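Local structure of uncharacterized protein (Porphyromonas gingivalis, 1ZBS) at residues G156-G161 and E169-E174; I183-R188 and N193-G198. The protein is of unknown function but is probably an N-acetylglucosamine kinase of the ASKHA superfamily, transferring phosphate from ATP to the amino sugar. All blocks are in the same frame, centred on the assembly; numbering follows the deposited sequence.

Interaction 1: residues G156-G161 and E169-E174; sequences GSLLKG and EAFLQE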
ATOM      1  N   GLY A 156       3.157   2.895 -10.335  1.00 28.97           N
ATOM      2  CA  GLY A 156       4.321   3.384  -9.613  1.00 29.99           C
ATOM      3  C   GLY A 156       5.496   3.553 -10.564  1.00 31.09           C
ATOM      4  O   GLY A 156       6.046   4.647 -10.709  1.00 28.76           O
ATOM      5  N   SER A 157       5.875   2.468 -11.228  1.00 30.15           N
ATOM      6  CA  SER A 157       6.989   2.520 -12.163  1.00 31.61           C
ATOM      7  C   SER A 157       6.678   3.444 -13.337  1.00 30.73           C
ATOM      8  O   SER A 157       7.553   4.139 -13.850  1.00 30.39           O
ATOM      9  CB  SER A 157       7.291   1.122 -12.686  1.00 32.36           C
ATOM     10  OG  SER A 157       6.137   0.596 -13.300  1.00 38.32           O
ATOM     11  N   LEU A 158       5.428   3.442 -13.773  1.00 30.04           N
ATOM     12  CA  LEU A 158       5.026   4.296 -14.886  1.00 29.32           C
ATOM     13  C   LEU A 158       5.272   5.771 -14.528  1.00 28.25           C
ATOM     14  O   LEU A 158       5.885   6.521 -15.285  1.00 26.40           O
ATOM     15  CB  LEU A 158       3.548   4.068 -15.175  1.00 31.12           C
ATOM     16  CG  LEU A 158       2.889   4.831 -16.314  1.00 30.82           C
ATOM     17  CD1 LEU A 158       3.172   4.131 -17.636  1.00 33.56           C
ATOM     18  CD2 LEU A 158       1.398   4.881 -16.059  1.00 32.35           C
ATOM     19  N   LEU A 159       4.791   6.167 -13.359  1.00 28.72           N
ATOM     20  CA  LEU A 159       4.927   7.534 -12.884  1.00 28.03           C
ATOM     21  C   LEU A 159       6.379   7.933 -12.645  1.00 27.52           C
ATOM     22  O   LEU A 159       6.719   9.113 -12.710  1.00 27.83           O
ATOM     23  CB  LEU A 159       4.114   7.705 -11.604  1.00 27.70           C
ATOM     24  CG  LEU A 159       2.846   8.560 -11.672  1.00 29.65           C
ATOM     25  CD1 LEU A 159       2.301   8.652 -13.094  1.00 26.32           C
ATOM     26  CD2 LEU A 159       1.823   7.971 -10.719  1.00 25.38           C
ATOM     27  N   LYS A 160       7.238   6.953 -12.393  1.00 25.95           N
ATOM     28  CA  LYS A 160       8.639   7.247 -12.147  1.00 25.97           C
ATOM     29  C   LYS A 160       9.559   6.961 -13.327  1.00 27.49           C
ATOM     30  O   LYS A 160      10.747   6.667 -13.161  1.00 27.85           O
ATOM     31  CB  LYS A 160       9.097   6.515 -10.891  1.00 25.98           C
ATOM     32  CG  LYS A 160       8.253   6.922  -9.696  1.00 25.21           C
ATOM     33  CD  LYS A 160       9.060   7.091  -8.440  1.00 24.28           C
ATOM     34  CE  LYS A 160       8.139   7.497  -7.311  1.00 22.43           C
ATOM     35  NZ  LYS A 160       8.861   7.635  -6.003  1.00 25.67           N
ATOM     36  N   GLY A 161       8.988   7.053 -14.524  1.00 27.25           N
ATOM     37  CA  GLY A 161       9.743   6.860 -15.743  1.00 28.08           C
ATOM     38  C   GLY A 161      10.438   5.535 -15.948  1.00 28.86           C
ATOM     39  O   GLY A 161      11.514   5.494 -16.541  1.00 29.18           O
ATOM     40  N   GLU A 169       2.051   9.068 -20.500  1.00 34.30           N
ATOM     41  CA  GLU A 169       1.102  10.012 -21.067  1.00 34.92           C
ATOM     42  C   GLU A 169      -0.056   9.290 -21.753  1.00 33.54           C
ATOM     43  O   GLU A 169      -1.185   9.774 -21.743  1.00 33.08           O
ATOM     44  CB  GLU A 169       1.800  10.955 -22.057  1.00 38.54           C
ATOM     45  CG  GLU A 169       2.861  11.852 -21.429  1.00 42.70           C
ATOM     46  CD  GLU A 169       4.247  11.228 -21.451  1.00 45.03           C
ATOM     47  OE1 GLU A 169       4.410  10.103 -20.936  1.00 43.99           O
ATOM     48  OE2 GLU A 169       5.175  11.867 -21.987  1.00 48.96           O
ATOM     49  N   ALA A 170       0.224   8.127 -22.334  1.00 31.32           N
ATOM     50  CA  ALA A 170      -0.808   7.342 -23.004  1.00 30.04           C
ATOM     51  C   ALA A 170      -1.804   6.793 -21.973  1.00 30.50           C
ATOM     52  O   ALA A 170      -3.007   6.719 -22.239  1.00 26.52           O
ATOM     53  CB  ALA A 170      -0.170   6.194 -23.781  1.00 28.93           C
ATOM     54  N   PHE A 171      -1.282   6.416 -20.802  1.00 30.30           N
ATOM     55  CA  PHE A 171      -2.066   5.873 -19.693  1.00 27.75           C
ATOM     56  C   PHE A 171      -2.916   6.960 -19.048  1.00 28.63           C
ATOM     57  O   PHE A 171      -4.132   6.821 -18.912  1.00 27.00           O
ATOM     58  CB  PHE A 171      -1.125   5.277 -18.622  1.00 27.06           C
ATOM     59  CG  PHE A 171      -1.830   4.784 -17.374  1.00 21.71           C
ATOM     60  CD1 PHE A 171      -2.396   3.512 -17.329  1.00 21.96           C
ATOM     61  CD2 PHE A 171      -1.917   5.588 -16.242  1.00 21.66           C
ATOM     62  CE1 PHE A 171      -3.038   3.041 -16.171  1.00 24.49           C
ATOM     63  CE2 PHE A 171      -2.556   5.132 -15.073  1.00 24.25           C
ATOM     64  CZ  PHE A 171      -3.117   3.853 -15.039  1.00 23.13           C
ATOM     65  N   LEU A 172      -2.268   8.046 -18.645  1.00 29.14           N
ATOM     66  CA  LEU A 172      -2.971   9.142 -17.981  1.00 32.23           C
ATOM     67  C   LEU A 172      -4.106   9.740 -18.817  1.00 33.44           C
ATOM     68  O   LEU A 172      -5.179  10.042 -18.290  1.00 33.91           O
ATOM     69  CB  LEU A 172      -1.969  10.238 -17.595  1.00 33.33           C
ATOM     70  CG  LEU A 172      -0.847   9.843 -16.612  1.00 33.21           C
ATOM     71  CD1 LEU A 172       0.082  11.042 -16.392  1.00 32.29           C
ATOM     72  CD2 LEU A 172      -1.456   9.406 -15.274  1.00 31.65           C
ATOM     73  N   GLN A 173      -3.866   9.903 -20.115  1.00 33.97           N
ATOM     74  CA  GLN A 173      -4.863  10.466 -21.020  1.00 35.90           C
ATOM     75  C   GLN A 173      -6.062   9.527 -21.271  1.00 35.35           C
ATOM     76  O   GLN A 173      -7.198   9.983 -21.414  1.00 34.30           O
ATOM     77  CB  GLN A 173      -4.193  10.851 -22.349  1.00 37.52           C
ATOM     78  CG  GLN A 173      -3.433  12.191 -22.320  1.00 39.96           C
ATOM     79  CD  GLN A 173      -2.470  12.364 -23.499  1.00 42.36           C
ATOM     80  OE1 GLN A 173      -2.670  11.791 -24.576  1.00 41.31           O
ATOM     81  NE2 GLN A 173      -1.426  13.170 -23.299  1.00 42.92           N
ATOM     82  N   GLU A 174      -5.813   8.222 -21.317  1.00 33.69           N
ATOM     83  CA  GLU A 174      -6.883   7.271 -21.546  1.00 32.85           C
ATOM     84  C   GLU A 174      -7.896   7.309 -20.409  1.00 32.58           C
ATOM     85  O   GLU A 174      -9.105   7.203 -20.634  1.00 30.04           O
ATOM     86  CB  GLU A 174      -6.323   5.863 -21.675  1.00 33.92           C
ATOM     87  CG  GLU A 174      -7.387   4.827 -21.932  1.00 38.22           C
ATOM     88  CD  GLU A 174      -6.799   3.456 -22.163  1.00 41.06           C
ATOM     89  OE1 GLU A 174      -5.712   3.373 -22.773  1.00 44.28           O
ATOM     90  OE2 GLU A 174      -7.433   2.462 -21.754  1.00 43.97           O
TER
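A single methyl group, Leu158 CD2, makes every close approach to Phe171 in this contact. It sits 3.4 Å from Phe171 CD2 and 3.5 Å from Phe171 CG, and it also touches the benzyl carbon, with Leu158 CD2 to Phe171 CB at 3.6 Å. The methyl comes in at a slant, at the root of the ring beside CB. The two side chains cross obliquely. With CG trans to the backbone N in both (chi1 -179° in Leu158, 175° in Phe171), they extend from their helices toward each other. The backbones stay well apart, with Leu158 CA and Phe171 CA 8.7 Å from each other. A looser second pair lies next to the first, with Leu159 CD1 4.4 Å from Leu172 CD2. Helix 147-159 ends here in a Schellman motif with Gly161 at positive phi, and the chain turns back toward helix 167-174. Phe199 and Phe202 pack edge-to-face with Phe171, while Ile182 of helix 179-188 touches both Leu159 and Leu172. Lys160 faces the second subunit, where its NZ forms a salt bridge with Glu144 of that chain. No hydrogen bond or salt bridge joins 156-161 to 169-174. The end of helix 147-159 meets helix 167-174 through apolar carbon alone, so their packing rests on shape and on the burial of Leu158 and Phe171 rather than on directional polar bonds.

Interaction 2: residues I183-R188 and N193-G198; sequences IESVYR and NRFLAG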
ATOM      1  N   ILE A 183      -2.936  10.025  -6.476  1.00 24.40           N
ATOM      2  CA  ILE A 183      -2.623  10.097  -5.048  1.00 25.68           C
ATOM      3  C   ILE A 183      -3.907  10.245  -4.236  1.00 26.39           C
ATOM      4  O   ILE A 183      -4.101   9.567  -3.223  1.00 24.23           O
ATOM      5  CB  ILE A 183      -1.697  11.293  -4.729  1.00 27.02           C
ATOM      6  CG1 ILE A 183      -0.336  11.075  -5.378  1.00 27.36           C
ATOM      7  CG2 ILE A 183      -1.519  11.442  -3.220  1.00 25.87           C
ATOM      8  CD1 ILE A 183       0.329   9.793  -4.956  1.00 24.64           C
ATOM      9  N   GLU A 184      -4.779  11.141  -4.687  1.00 28.65           N
ATOM     10  CA  GLU A 184      -6.056  11.378  -4.020  1.00 30.00           C
ATOM     11  C   GLU A 184      -6.885  10.079  -3.933  1.00 28.38           C
ATOM     12  O   GLU A 184      -7.340   9.703  -2.849  1.00 28.10           O
ATOM     13  CB  GLU A 184      -6.830  12.491  -4.763  1.00 33.48           C
ATOM     14  CG  GLU A 184      -8.316  12.636  -4.381  1.00 38.77           C
ATOM     15  CD  GLU A 184      -9.055  13.701  -5.192  1.00 41.52           C
ATOM     16  OE1 GLU A 184      -8.815  13.809  -6.428  1.00 45.28           O
ATOM     17  OE2 GLU A 184      -9.907  14.428  -4.610  1.00 42.53           O
ATOM     18  N   SER A 185      -7.044   9.372  -5.049  1.00 27.54           N
ATOM     19  CA  SER A 185      -7.834   8.130  -5.055  1.00 26.98           C
ATOM     20  C   SER A 185      -7.206   7.002  -4.240  1.00 25.49           C
ATOM     21  O   SER A 185      -7.903   6.242  -3.571  1.00 26.12           O
ATOM     22  CB  SER A 185      -8.049   7.635  -6.489  1.00 26.45           C
ATOM     23  OG  SER A 185      -8.730   8.606  -7.261  1.00 30.94           O
ATOM     24  N   VAL A 186      -5.887   6.894  -4.306  1.00 25.77           N
ATOM     25  CA  VAL A 186      -5.177   5.861  -3.579  1.00 25.29           C
ATOM     26  C   VAL A 186      -5.128   6.091  -2.073  1.00 25.99           C
ATOM     27  O   VAL A 186      -5.347   5.164  -1.290  1.00 25.41           O
ATOM     28  CB  VAL A 186      -3.737   5.718  -4.120  1.00 23.83           C
ATOM     29  CG1 VAL A 186      -2.911   4.831  -3.207  1.00 24.93           C
ATOM     30  CG2 VAL A 186      -3.772   5.119  -5.521  1.00 23.69           C
ATOM     31  N   TYR A 187      -4.879   7.327  -1.657  1.00 28.41           N
ATOM     32  CA  TYR A 187      -4.755   7.624  -0.231  1.00 29.75           C
ATOM     33  C   TYR A 187      -5.932   8.288   0.482  1.00 31.55           C
ATOM     34  O   TYR A 187      -6.013   8.213   1.702  1.00 31.25           O
ATOM     35  CB  TYR A 187      -3.495   8.473  -0.020  1.00 29.04           C
ATOM     36  CG  TYR A 187      -2.234   7.834  -0.563  1.00 28.74           C
ATOM     37  CD1 TYR A 187      -1.471   6.968   0.224  1.00 28.21           C
ATOM     38  CD2 TYR A 187      -1.798   8.101  -1.865  1.00 27.04           C
ATOM     39  CE1 TYR A 187      -0.305   6.388  -0.272  1.00 26.96           C
ATOM     40  CE2 TYR A 187      -0.633   7.528  -2.369  1.00 24.93           C
ATOM     41  CZ  TYR A 187       0.108   6.671  -1.563  1.00 25.84           C
ATOM     42  OH  TYR A 187       1.262   6.091  -2.044  1.00 22.70           O
ATOM     43  N   ARG A 188      -6.842   8.921  -0.255  1.00 32.39           N
ATOM     44  CA  ARG A 188      -7.963   9.612   0.386  1.00 35.65           C
ATOM     45  C   ARG A 188      -9.350   9.269  -0.156  1.00 36.19           C
ATOM     46  O   ARG A 188     -10.316  10.004   0.057  1.00 36.00           O
ATOM     47  CB  ARG A 188      -7.754  11.130   0.296  1.00 37.08           C
ATOM     48  CG  ARG A 188      -7.081  11.750   1.512  1.00 38.20           C
ATOM     49  CD  ARG A 188      -5.687  12.300   1.201  1.00 38.92           C
ATOM     50  NE  ARG A 188      -5.651  13.101  -0.028  1.00 38.00           N
ATOM     51  CZ  ARG A 188      -4.524  13.498  -0.621  1.00 37.34           C
ATOM     52  NH1 ARG A 188      -4.576  14.208  -1.745  1.00 35.37           N
ATOM     53  NH2 ARG A 188      -3.346  13.184  -0.087  1.00 32.98           N
ATOM     54  N   ASN A 193      -8.136  -0.281  -3.406  1.00 25.97           N
ATOM     55  CA  ASN A 193      -7.794  -1.523  -4.102  1.00 26.09           C
ATOM     56  C   ASN A 193      -8.550  -1.684  -5.425  1.00 26.64           C
ATOM     57  O   ASN A 193      -7.962  -2.098  -6.429  1.00 25.50           O
ATOM     58  CB  ASN A 193      -8.043  -2.742  -3.205  1.00 24.69           C
ATOM     59  CG  ASN A 193      -9.467  -2.813  -2.684  1.00 26.73           C
ATOM     60  OD1 ASN A 193     -10.061  -1.797  -2.331  1.00 26.83           O
ATOM     61  ND2 ASN A 193     -10.015  -4.019  -2.614  1.00 23.92           N
ATOM     62  N   ARG A 194      -9.842  -1.359  -5.423  1.00 25.52           N
ATOM     63  CA  ARG A 194     -10.657  -1.455  -6.629  1.00 27.08           C
ATOM     64  C   ARG A 194     -10.214  -0.421  -7.649  1.00 26.39           C
ATOM     65  O   ARG A 194     -10.237  -0.670  -8.857  1.00 26.82           O
ATOM     66  CB  ARG A 194     -12.136  -1.239  -6.304  1.00 29.34           C
ATOM     67  CG  ARG A 194     -12.776  -2.379  -5.525  1.00 35.62           C
ATOM     68  CD  ARG A 194     -14.227  -2.053  -5.202  1.00 37.17           C
ATOM     69  NE  ARG A 194     -14.738  -2.861  -4.101  1.00 40.74           N
ATOM     70  CZ  ARG A 194     -15.859  -2.590  -3.443  1.00 41.90           C
ATOM     71  NH1 ARG A 194     -16.581  -1.529  -3.783  1.00 41.85           N
ATOM     72  NH2 ARG A 194     -16.252  -3.372  -2.446  1.00 40.42           N
ATOM     73  N   PHE A 195      -9.820   0.750  -7.157  1.00 25.57           N
ATOM     74  CA  PHE A 195      -9.349   1.807  -8.035  1.00 24.38           C
ATOM     75  C   PHE A 195      -8.120   1.281  -8.779  1.00 24.19           C
ATOM     76  O   PHE A 195      -8.050   1.330 -10.010  1.00 22.95           O
ATOM     77  CB  PHE A 195      -8.961   3.045  -7.225  1.00 24.23           C
ATOM     78  CG  PHE A 195      -8.272   4.100  -8.042  1.00 25.84           C
ATOM     79  CD1 PHE A 195      -8.980   4.831  -8.996  1.00 25.59           C
ATOM     80  CD2 PHE A 195      -6.910   4.337  -7.888  1.00 24.03           C
ATOM     81  CE1 PHE A 195      -8.341   5.784  -9.789  1.00 23.99           C
ATOM     82  CE2 PHE A 195      -6.259   5.289  -8.674  1.00 25.27           C
ATOM     83  CZ  PHE A 195      -6.976   6.016  -9.628  1.00 25.88           C
ATOM     84  N   LEU A 196      -7.166   0.770  -8.005  1.00 20.43           N
ATOM     85  CA  LEU A 196      -5.924   0.233  -8.537  1.00 22.45           C
ATOM     86  C   LEU A 196      -6.104  -0.971  -9.472  1.00 23.38           C
ATOM     87  O   LEU A 196      -5.428  -1.068 -10.498  1.00 21.16           O
ATOM     88  CB  LEU A 196      -4.988  -0.147  -7.382  1.00 19.05           C
ATOM     89  CG  LEU A 196      -4.330   1.028  -6.649  1.00 18.81           C
ATOM     90  CD1 LEU A 196      -3.545   0.504  -5.459  1.00 17.22           C
ATOM     91  CD2 LEU A 196      -3.407   1.786  -7.611  1.00 14.29           C
ATOM     92  N   ALA A 197      -7.026  -1.867  -9.121  1.00 22.95           N
ATOM     93  CA  ALA A 197      -7.289  -3.058  -9.912  1.00 24.86           C
ATOM     94  C   ALA A 197      -8.082  -2.771 -11.186  1.00 26.52           C
ATOM     95  O   ALA A 197      -8.276  -3.664 -12.004  1.00 26.52           O
ATOM     96  CB  ALA A 197      -8.036  -4.088  -9.064  1.00 24.05           C
ATOM     97  N   GLY A 198      -8.536  -1.534 -11.358  1.00 27.68           N
ATOM     98  CA  GLY A 198      -9.308  -1.194 -12.539  1.00 26.83           C
ATOM     99  C   GLY A 198      -8.486  -0.817 -13.761  1.00 29.69           C
ATOM    100  O   GLY A 198      -9.035  -0.413 -14.787  1.00 30.65           O
TER
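Phe195 has its CG trans to the backbone N (chi1 171°), which swings the ring across to Ser185, whose OG is trans to the carbonyl carbon. The result is a CH-pi contact. Ser185 CB lies 3.5 Å from the centroid of the Phe195 ring, only 5° off the ring normal, so it sits over the middle of one face. All six ring carbons are at nearly the same distance from CB, and the shortest, Phe195 CE2 to Ser185 CB, is 3.7 Å. Ser185 OG lies nearer one side of the ring, 3.8 Å from Phe195 CE1. Its polar need is met within its own helix by a hydrogen bond to Asp181 O. Val186 CG2 completes the contact. It approaches the same ring obliquely, 4.0 Å from Phe195 CD2, and it also meets a leucine methyl, with Val186 CG2 to Leu196 CD2 at 4.0 Å. Val186 crosses both partners at about a right angle. Phe199 packs edge-to-face with Phe195, and Val186 also touches Leu141 of the second subunit. The axes of segments 183-188 and 193-197 come within 9.3 Å, and their directions differ by 143°. A short loop joins two roughly antiparallel helices, which makes this a helical hairpin. It belongs to the helical region inserted between strands 130-133 and 238-241 of the second sheet, whose strand order of 3-2-1-4-5 is that of the ribonuclease H-like fold of ASKHA proteins.

How the interactions relate
From the N terminus, the chain passes through the first sheet and enters the second before reaching either contact. Interaction 1 comes first and closes the turn from helix 147-159 to helix 167-174. Interaction 2 follows and closes the shorter turn from helix 179-188 to helix 192-197. They lie in series, neither nested nor crossed, with centres about 15 Å apart. Their nearest atoms are about 6 Å apart and do not touch. Phe199 bridges them, packing against a phenylalanine of each contact. Helix 179-188, which carries one side of interaction 2, also reaches interaction 1 through Ile182. Both contacts also border the second subunit, through the end of helix 147-159 and through helix 179-188.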